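Local coordinates for protein VompD (Bartonella quintana, PDB 4LGO) that belongs to the trimeric autotransporter adhesins of the bacterial outer membrane and probably mediates cell adhesion, this piece being N-terminal domain 1 of the longer chain, at the interface of chains A and B. Sequence-based numbering; all coordinates share one arbitrary frame. Chains: chain A/B, VompD.

Contact 1: the interface of chains A and B. Residues chain A 21-23; chain B 37-40.
A:Leu22 and B:Phe40 meet where strand 20-24 of one chain runs parallel to strand 37-42 of the next, a parallel beta pairing between subunits of this trimeric autotransporter adhesin. B:Val38 is held from both its polar backbone atoms: its N donates to the carbonyl O of A:Lys21 at 2.8 Å, and its own O accepts from A:Val23 N at 2.8 Å. Two residues on, B:Phe40 N donates to A:Val23 O at 2.9 Å.

The apolar contacts divide between the two sides of the sheet. On one, the CD1 methyl of A:Leu22 stands over the centre of the B:Phe40 ring, 3.7 Å from the centroid, a CH-pi contact. The same methyl also touches B:Val38 CG1 at 4.0 Å. CG of the leucine lies anti to the backbone N (chi1 178°), and a chi2 of 62° then swings CD1 over the ring. On the opposite side A:Val23 CG2 packs against the B:Thr37 methyl CG2 at 3.7 Å. The threonine hydroxyl is turned away from that pair towards the end of the A:Lys21 chain, OG1 lying 3.4 Å from CE, the methylene next to the terminal amino group, in a van der Waals contact.

Contact 2: the interface of chains A and B. Residues chain A 41-43; chain B 65-68.
A:Val41 to A:Val43, at the end of strand 37-42 and just past it, run parallel to strand 65-69 of chain B, joined by backbone bonds from A:Val41 N to B:Val65 O, B:Phe67 N to A:Val41 O and A:Val43 N to B:Phe67 O. This is an inter-subunit beta contact of the trimeric autotransporter adhesin. The third bond, 3.1 Å from A:Val43 N to B:Phe67 O, has its donor tilted 27° from the carbonyl plane.

A:Val41 and B:Lys66 lie alongside each other and point the same way, so that the valine methyl CG2 rests 3.6 Å from CG of the lysine. That methyl sits between the backbone N and the carbonyl carbon of its own residue (CG1 at chi1 -60°), which turns it towards the lysine stem. A:Val43 lies on the same side: its CG2 touches B:Lys66 at CB and, because the lysine chain bends at chi3 (64°), again at CE, 3.8 Å away. Aliphatic carbon rather than the ammonium group thus makes the packing here.

B:Asp68 crosses A:Val43 at about a right angle, its carboxylate OD2 3.7 Å from the valine CG1. The other oxygen, OD1, binds water 2 at 2.7 Å, and that water also bonds A:Val43 O. Water 1 joins the same carbonyl to B:Phe67 O, which therefore takes both the amide of A:Val43 and this water.

Contact 3: the interface of chains A and B. Residues chain A 109-112; chain B 103-106.
A:Thr111 and B:Asn104 cross at about a right angle where strand 110-113 lies parallel to strand 102-106 of the neighbouring subunit, within N-terminal domain 1 of this trimeric autotransporter adhesin. The asparagine amide ND2 donates to the threonine hydroxyl OG1 at 2.9 Å; the hydroxyl lies 28° out of the amide plane, and the bond is bent, 137° at the hydrogen. Threonine chi1 of 61° places OG1 between its backbone N and carbonyl carbon, turned towards chain B. The other end of the amide is tied within its own chain: OD1 accepts from B:Gly106 N at 2.8 Å, with the donor above the carbonyl plane. Bonds at both ends probably restrain the amide's rotation and settle which end is N and which is O, and they link the backbone at B:Gly106 to chain A.

A:Ile110 and B:Ile103 point the same way, side by side, on the opposite side of the strands. Their CG2 methyls touch lightly at 4.0 Å, the closest apolar pair between them.

Backbone bonds set this register: A:Thr111 N to B:Ile103 O at 2.9 Å and B:Ala105 N to A:Thr111 O at 2.8 Å. Water 3 takes the next position, bridging A:Lys109 O and B:Ile103 N. Beyond A:Thr111, the carbonyl O of A:Gly112 lies 3.3 Å from the B:Ala105 methyl CB.

Contact 1: the interface of chains A and B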
loop_
_atom_site.group_PDB
_atom_site.type_symbol
_atom_site.label_atom_id
_atom_site.label_comp_id
_atom_site.label_asym_id
_atom_site.label_seq_id
_atom_site.Cartn_x
_atom_site.Cartn_y
_atom_site.Cartn_z
ATOM N N LYS A 21 -16.555 30.356 10.296
ATOM C CA LYS A 21 -15.188 30.285 9.748
ATOM C C LYS A 21 -14.690 28.848 9.684
ATOM O O LYS A 21 -14.964 28.032 10.568
ATOM C CB LYS A 21 -14.216 31.075 10.621
ATOM C CG LYS A 21 -14.486 32.557 10.671
ATOM C CD LYS A 21 -14.057 33.144 12.007
ATOM C CE LYS A 21 -15.061 32.810 13.088
ATOM N NZ LYS A 21 -14.906 33.720 14.256
ATOM N N LEU A 22 -13.918 28.567 8.646
ATOM C CA LEU A 22 -13.325 27.248 8.446
ATOM C C LEU A 22 -11.800 27.350 8.487
ATOM O O LEU A 22 -11.184 28.067 7.683
ATOM C CB LEU A 22 -13.813 26.648 7.137
ATOM C CG LEU A 22 -13.257 25.271 6.746
ATOM C CD1 LEU A 22 -13.639 24.194 7.757
ATOM C CD2 LEU A 22 -13.827 24.925 5.373
ATOM N N VAL A 23 -11.194 26.638 9.421
ATOM C CA VAL A 23 -9.732 26.682 9.607
ATOM C C VAL A 23 -9.174 25.313 9.273
ATOM O O VAL A 23 -9.546 24.338 9.899
ATOM C CB VAL A 23 -9.388 27.081 11.037
ATOM C CG1 VAL A 23 -7.918 26.833 11.370
ATOM C CG2 VAL A 23 -9.764 28.537 11.257
ATOM N N THR B 37 -16.078 28.793 14.740
ATOM C CA THR B 37 -14.991 28.265 13.941
ATOM C C THR B 37 -15.059 26.744 13.900
ATOM O O THR B 37 -15.164 26.074 14.948
ATOM C CB THR B 37 -13.633 28.688 14.514
ATOM O OG1 THR B 37 -13.529 30.123 14.469
ATOM C CG2 THR B 37 -12.481 28.058 13.733
ATOM N N VAL B 38 -15.044 26.210 12.685
ATOM C CA VAL B 38 -14.885 24.778 12.455
ATOM C C VAL B 38 -13.436 24.544 12.014
ATOM O O VAL B 38 -12.940 25.241 11.109
ATOM C CB VAL B 38 -15.863 24.305 11.358
ATOM C CG1 VAL B 38 -15.597 22.857 10.984
ATOM C CG2 VAL B 38 -17.301 24.489 11.821
ATOM N N LYS B 39 -12.752 23.594 12.661
ATOM C CA LYS B 39 -11.392 23.242 12.298
ATOM C C LYS B 39 -11.331 21.851 11.685
ATOM O O LYS B 39 -11.953 20.933 12.208
ATOM C CB LYS B 39 -10.458 23.258 13.506
ATOM C CG LYS B 39 -10.355 24.608 14.196
ATOM C CD LYS B 39 -9.379 24.573 15.368
ATOM C CE LYS B 39 -9.275 25.941 16.037
ATOM N NZ LYS B 39 -8.092 26.048 16.945
ATOM N N PHE B 40 -10.622 21.738 10.564
ATOM C CA PHE B 40 -10.244 20.441 10.007
ATOM C C PHE B 40 -8.767 20.213 10.310
ATOM O O PHE B 40 -7.924 21.104 10.087
ATOM C CB PHE B 40 -10.407 20.407 8.487
ATOM C CG PHE B 40 -11.825 20.493 7.982
ATOM C CD1 PHE B 40 -12.932 20.498 8.815
ATOM C CD2 PHE B 40 -12.040 20.530 6.602
ATOM C CE1 PHE B 40 -14.214 20.523 8.288
ATOM C CE2 PHE B 40 -13.325 20.564 6.068
ATOM C CZ PHE B 40 -14.405 20.558 6.907
#

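Contact 2: the interface of chains A and B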
loop_
_atom_site.group_PDB
_atom_site.type_symbol
_atom_site.label_atom_id
_atom_site.label_comp_id
_atom_site.label_asym_id
_atom_site.label_seq_id
_atom_site.Cartn_x
_atom_site.Cartn_y
_atom_site.Cartn_z
ATOM N N VAL A 41 -12.558 19.422 -2.771
ATOM C CA VAL A 41 -12.076 18.761 -3.954
ATOM C C VAL A 41 -11.043 17.686 -3.623
ATOM O O VAL A 41 -10.203 17.854 -2.724
ATOM C CB VAL A 41 -11.505 19.742 -4.988
ATOM C CG1 VAL A 41 -12.552 20.765 -5.455
ATOM C CG2 VAL A 41 -10.244 20.400 -4.488
ATOM N N GLY A 42 -11.125 16.571 -4.319
ATOM C CA GLY A 42 -10.064 15.567 -4.263
ATOM C C GLY A 42 -9.022 15.938 -5.292
ATOM O O GLY A 42 -9.357 16.154 -6.450
ATOM N N VAL A 43 -7.767 15.978 -4.880
ATOM C CA VAL A 43 -6.660 16.334 -5.742
ATOM C C VAL A 43 -6.276 15.158 -6.634
ATOM O O VAL A 43 -6.190 14.029 -6.179
ATOM C CB VAL A 43 -5.440 16.746 -4.886
ATOM C CG1 VAL A 43 -4.205 17.047 -5.751
ATOM C CG2 VAL A 43 -5.799 17.937 -4.014
ATOM N N VAL B 65 -11.184 23.598 -0.351
ATOM C CA VAL B 65 -10.563 22.720 0.617
ATOM C C VAL B 65 -10.181 21.466 -0.154
ATOM O O VAL B 65 -11.033 20.773 -0.702
ATOM C CB VAL B 65 -11.502 22.373 1.790
ATOM C CG1 VAL B 65 -10.742 21.568 2.840
ATOM C CG2 VAL B 65 -12.100 23.620 2.402
ATOM N N LYS B 66 -8.880 21.185 -0.176
ATOM C CA LYS B 66 -8.316 20.127 -0.992
ATOM C C LYS B 66 -7.860 18.942 -0.144
ATOM O O LYS B 66 -7.100 19.118 0.808
ATOM C CB LYS B 66 -7.101 20.663 -1.768
ATOM C CG LYS B 66 -7.429 21.843 -2.693
ATOM C CD LYS B 66 -6.215 22.594 -3.219
ATOM C CE LYS B 66 -5.343 21.750 -4.087
ATOM N NZ LYS B 66 -4.267 22.570 -4.727
ATOM N N PHE B 67 -8.230 17.740 -0.578
ATOM C CA PHE B 67 -7.914 16.507 0.130
ATOM C C PHE B 67 -7.087 15.570 -0.735
ATOM O O PHE B 67 -7.438 15.301 -1.873
ATOM C CB PHE B 67 -9.201 15.766 0.515
ATOM C CG PHE B 67 -10.050 16.451 1.560
ATOM C CD1 PHE B 67 -10.954 17.461 1.213
ATOM C CD2 PHE B 67 -9.977 16.059 2.904
ATOM C CE1 PHE B 67 -11.730 18.100 2.191
ATOM C CE2 PHE B 67 -10.769 16.667 3.874
ATOM C CZ PHE B 67 -11.656 17.685 3.517
ATOM N N ASP B 68 -6.003 15.058 -0.169
ATOM C CA ASP B 68 -5.146 14.092 -0.828
ATOM C C ASP B 68 -4.541 13.187 0.251
ATOM O O ASP B 68 -4.775 13.365 1.451
ATOM C CB ASP B 68 -4.027 14.803 -1.592
ATOM C CG ASP B 68 -3.410 13.952 -2.715
ATOM O OD1 ASP B 68 -3.587 12.723 -2.879
ATOM O OD2 ASP B 68 -2.647 14.567 -3.439
HETATM O O HOH W 1 -7.232 13.124 -3.587
HETATM O O HOH W 2 -4.590 12.045 -5.306
#

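Contact 3: the interface of chains A and B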
loop_
_atom_site.group_PDB
_atom_site.type_symbol
_atom_site.label_atom_id
_atom_site.label_comp_id
_atom_site.label_asym_id
_atom_site.label_seq_id
_atom_site.Cartn_x
_atom_site.Cartn_y
_atom_site.Cartn_z
ATOM N N LYS A 109 17.098 -19.005 3.934
ATOM C CA LYS A 109 16.724 -19.953 2.891
ATOM C C LYS A 109 15.501 -19.455 2.141
ATOM O O LYS A 109 14.698 -18.684 2.674
ATOM C CB LYS A 109 16.436 -21.314 3.513
ATOM C CG LYS A 109 17.670 -21.872 4.200
ATOM C CD LYS A 109 17.464 -23.303 4.662
ATOM C CE LYS A 109 16.307 -23.445 5.616
ATOM N NZ LYS A 109 16.437 -22.603 6.818
ATOM N N ILE A 110 15.381 -19.868 0.893
ATOM C CA ILE A 110 14.130 -19.737 0.174
ATOM C C ILE A 110 13.460 -21.103 0.199
ATOM O O ILE A 110 14.046 -22.098 -0.232
ATOM C CB ILE A 110 14.333 -19.278 -1.277
ATOM C CG1 ILE A 110 15.076 -17.949 -1.317
ATOM C CG2 ILE A 110 12.982 -19.169 -1.989
ATOM C CD1 ILE A 110 15.444 -17.543 -2.731
ATOM N N THR A 111 12.238 -21.149 0.716
ATOM C CA THR A 111 11.514 -22.408 0.898
ATOM C C THR A 111 10.325 -22.503 -0.055
ATOM O O THR A 111 9.964 -21.521 -0.708
ATOM C CB THR A 111 11.002 -22.535 2.342
ATOM O OG1 THR A 111 10.101 -21.471 2.616
ATOM C CG2 THR A 111 12.153 -22.433 3.346
ATOM N N GLY A 112 9.743 -23.692 -0.150
ATOM C CA GLY A 112 8.541 -23.926 -0.968
ATOM C C GLY A 112 8.732 -23.735 -2.465
ATOM O O GLY A 112 7.827 -23.266 -3.142
ATOM N N ILE B 103 11.904 -15.926 2.354
ATOM C CA ILE B 103 10.968 -16.059 1.235
ATOM C C ILE B 103 10.437 -17.482 1.104
ATOM O O ILE B 103 11.198 -18.461 1.152
ATOM C CB ILE B 103 11.659 -15.642 -0.080
ATOM C CG1 ILE B 103 12.010 -14.153 -0.026
ATOM C CG2 ILE B 103 10.745 -15.877 -1.279
ATOM C CD1 ILE B 103 12.976 -13.683 -1.109
ATOM N N ASN B 104 9.115 -17.593 1.000
ATOM C CA ASN B 104 8.452 -18.834 0.645
ATOM C C ASN B 104 7.814 -18.700 -0.728
ATOM O O ASN B 104 7.016 -17.779 -0.957
ATOM C CB ASN B 104 7.388 -19.221 1.655
ATOM C CG ASN B 104 6.768 -20.554 1.330
ATOM O OD1 ASN B 104 5.885 -20.646 0.502
ATOM N ND2 ASN B 104 7.281 -21.616 1.939
ATOM N N ALA B 105 8.154 -19.627 -1.622
ATOM C CA ALA B 105 7.774 -19.551 -3.034
ATOM C C ALA B 105 6.389 -20.157 -3.316
ATOM O O ALA B 105 5.955 -20.274 -4.467
ATOM C CB ALA B 105 8.860 -20.213 -3.878
ATOM N N GLY B 106 5.717 -20.581 -2.257
ATOM C CA GLY B 106 4.341 -21.075 -2.323
ATOM C C GLY B 106 4.115 -22.381 -3.061
ATOM O O GLY B 106 3.029 -22.605 -3.586
HETATM O O HOH W 3 14.712 -15.972 1.912
#

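Measured between the centres of their C-alpha atoms, contacts 1 and 2 are about 16 Å apart, while contact 3 lies about 53 Å from contact 1 and 42 Å from contact 2. Strand 37-42 serves both neighbouring sites: in one copy it meets strand 20-24 at contact 1, and in another its end meets strand 65-69 at contact 2. Contact 3 uses strands 102-106 and 110-113, closer to the C-terminal helix 125-134. Parallel strand pairing between chains A and B thus recurs at well-separated levels of an elongated domain, as suits the trimer in the deposited assembly and the obligate trimers of this adhesin family.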